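Local atomic coordinates of bacterial fluorinating enzyme homolog (Thermus thermophilus, PDB entry 2CW5), a protein that hydrolyses S-adenosyl-L-methionine to adenosine and L-methionine, works as a homotrimer, and has no chlorinase or fluorinase activity. Residues Phe109-Pro114 with Glu152-Glu157. Residues are numbered along the deposited sequence; the frame is centred on the assembly and turned at random.
Sequences FLLEPP and EGLGPE
Phe109 sets CG beside its own backbone N and anti to the carbonyl carbon (chi1 -62°), while Glu157 sets CG anti to its backbone N, and the ring and the extended acid chain meet obliquely. Phe109 CE1 lies 3.5 Å from Glu157 CB; farther out, the carboxylate of Glu157 lies close to CZ of the ring, its plane turned only 12° from that of the ring. Over one face of the ring, toward its rim, stands the backbone N of Glu152, 3.8 Å above the plane, and the carbonyl O of Gly155 comes to the ring edge. Pro151 and Leu83 also touch this side chain. An alanine in place of Phe109 would probably open a gap beside the 3-10 segment 152-153 and leave the Glu157 chain without the ring it packs against. The backbones join as an antiparallel pair, Phe109 opposite Glu157 in a non-hydrogen-bonded position, which adds the short strand 157-158 next to strand 107-110 as an outermost strand, within this chain, of the mixed sheet of the N-terminal part, after the excursion through helix 133-147. Next to this pair, Leu110 N donates an almost straight bond to Pro156 O at 2.8 Å. Past the end of strand 107-110, Glu112 N reaches Leu154 O at 2.9 Å, a more bent bond whose donor is tilted 32° from the carbonyl plane. Between them Gly155 CA approaches Leu110 O to 3.1 Å as a CA-H...O contact. Outside, Pro156 CG rests on Leu110 CB at 3.6 Å, and the Glu112 chain crosses the proline at about a right angle, Glu112 OE1 near Pro156 CD. Inward, Leu111 and Leu154 lie side by side, Leu111 CD2 to Leu154 CD1 3.8 Å; both touch Ala81, and Leu111 also packs on Val137, Phe138 and Ala141 of helix 133-147.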
loop_
_atom_site.group_PDB
_atom_site.type_symbol
_atom_site.label_atom_id
_atom_site.label_comp_id
_atom_site.label_asym_id
_atom_site.label_seq_id
_atom_site.Cartn_x
_atom_site.Cartn_y
_atom_site.Cartn_z
ATOM N N PHE C 109 -2.722 12.672 27.888
ATOM C CA PHE C 109 -3.755 13.685 27.687
ATOM C C PHE C 109 -4.924 13.174 26.852
ATOM O O PHE C 109 -4.742 12.371 25.938
ATOM C CB PHE C 109 -3.154 14.900 26.976
ATOM C CG PHE C 109 -2.064 15.586 27.746
ATOM C CD1 PHE C 109 -2.353 16.662 28.578
ATOM C CD2 PHE C 109 -0.747 15.153 27.645
ATOM C CE1 PHE C 109 -1.345 17.298 29.297
ATOM C CE2 PHE C 109 0.265 15.778 28.359
ATOM C CZ PHE C 109 -0.033 16.854 29.187
ATOM N N LEU C 110 -6.126 13.649 27.172
ATOM C CA LEU C 110 -7.319 13.280 26.418
ATOM C C LEU C 110 -7.285 14.142 25.161
ATOM O O LEU C 110 -6.959 15.323 25.235
ATOM C CB LEU C 110 -8.585 13.594 27.222
ATOM C CG LEU C 110 -9.393 12.409 27.747
ATOM C CD1 LEU C 110 -9.967 11.618 26.576
ATOM C CD2 LEU C 110 -8.506 11.530 28.613
ATOM N N LEU C 111 -7.614 13.562 24.012
ATOM C CA LEU C 111 -7.585 14.330 22.772
ATOM C C LEU C 111 -8.925 14.975 22.433
ATOM O O LEU C 111 -9.920 14.286 22.214
ATOM C CB LEU C 111 -7.134 13.446 21.604
ATOM C CG LEU C 111 -5.753 12.790 21.718
ATOM C CD1 LEU C 111 -5.413 12.107 20.401
ATOM C CD2 LEU C 111 -4.705 13.834 22.055
ATOM N N GLU C 112 -8.938 16.307 22.402
ATOM C CA GLU C 112 -10.140 17.066 22.068
ATOM C C GLU C 112 -9.767 18.236 21.149
ATOM O O GLU C 112 -10.222 19.362 21.345
ATOM C CB GLU C 112 -10.805 17.598 23.343
ATOM C CG GLU C 112 -10.966 16.552 24.436
ATOM C CD GLU C 112 -11.868 17.009 25.571
ATOM O OE1 GLU C 112 -11.651 18.117 26.106
ATOM O OE2 GLU C 112 -12.792 16.249 25.930
ATOM N N PRO C 113 -8.939 17.977 20.124
ATOM C CA PRO C 113 -8.525 19.036 19.199
ATOM C C PRO C 113 -9.658 19.480 18.276
ATOM O O PRO C 113 -10.677 18.798 18.153
ATOM C CB PRO C 113 -7.389 18.379 18.427
ATOM C CG PRO C 113 -7.897 16.974 18.281
ATOM C CD PRO C 113 -8.418 16.669 19.679
ATOM N N PRO C 114 -9.497 20.641 17.625
ATOM C CA PRO C 114 -10.547 21.111 16.720
ATOM C C PRO C 114 -10.581 20.214 15.484
ATOM O O PRO C 114 -9.533 19.883 14.918
ATOM C CB PRO C 114 -10.113 22.539 16.406
ATOM C CG PRO C 114 -8.621 22.459 16.475
ATOM C CD PRO C 114 -8.391 21.613 17.705
ATOM N N GLU C 152 -0.718 19.977 26.697
ATOM C CA GLU C 152 -1.910 20.415 27.417
ATOM C C GLU C 152 -2.878 21.139 26.486
ATOM O O GLU C 152 -4.043 21.344 26.825
ATOM C CB GLU C 152 -1.538 21.331 28.592
ATOM C CG GLU C 152 -0.585 22.462 28.247
ATOM C CD GLU C 152 0.858 22.122 28.559
ATOM O OE1 GLU C 152 1.356 21.099 28.045
ATOM O OE2 GLU C 152 1.500 22.880 29.322
ATOM N N GLY C 153 -2.392 21.525 25.311
ATOM C CA GLY C 153 -3.245 22.200 24.353
ATOM C C GLY C 153 -4.153 21.223 23.623
ATOM O O GLY C 153 -5.037 21.628 22.876
ATOM N N LEU C 154 -3.939 19.929 23.850
ATOM C CA LEU C 154 -4.732 18.885 23.202
ATOM C C LEU C 154 -6.050 18.592 23.903
ATOM O O LEU C 154 -7.066 18.341 23.254
ATOM C CB LEU C 154 -3.924 17.592 23.126
ATOM C CG LEU C 154 -2.659 17.619 22.272
ATOM C CD1 LEU C 154 -1.853 16.346 22.514
ATOM C CD2 LEU C 154 -3.051 17.747 20.804
ATOM N N GLY C 155 -6.019 18.608 25.231
ATOM C CA GLY C 155 -7.206 18.328 26.015
ATOM C C GLY C 155 -6.820 18.161 27.473
ATOM O O GLY C 155 -5.680 18.444 27.833
ATOM N N PRO C 156 -7.734 17.694 28.334
ATOM C CA PRO C 156 -7.424 17.512 29.755
ATOM C C PRO C 156 -6.377 16.431 30.028
ATOM O O PRO C 156 -6.369 15.378 29.387
ATOM C CB PRO C 156 -8.783 17.168 30.355
ATOM C CG PRO C 156 -9.444 16.414 29.248
ATOM C CD PRO C 156 -9.112 17.263 28.041
ATOM N N GLU C 157 -5.491 16.696 30.981
ATOM C CA GLU C 157 -4.459 15.732 31.337
ATOM C C GLU C 157 -5.034 14.645 32.236
ATOM O O GLU C 157 -5.868 14.916 33.102
ATOM C CB GLU C 157 -3.294 16.431 32.045
ATOM C CG GLU C 157 -2.265 15.482 32.653
ATOM C CD GLU C 157 -1.013 16.202 33.130
ATOM O OE1 GLU C 157 -1.142 17.296 33.722
ATOM O OE2 GLU C 157 0.099 15.668 32.925
#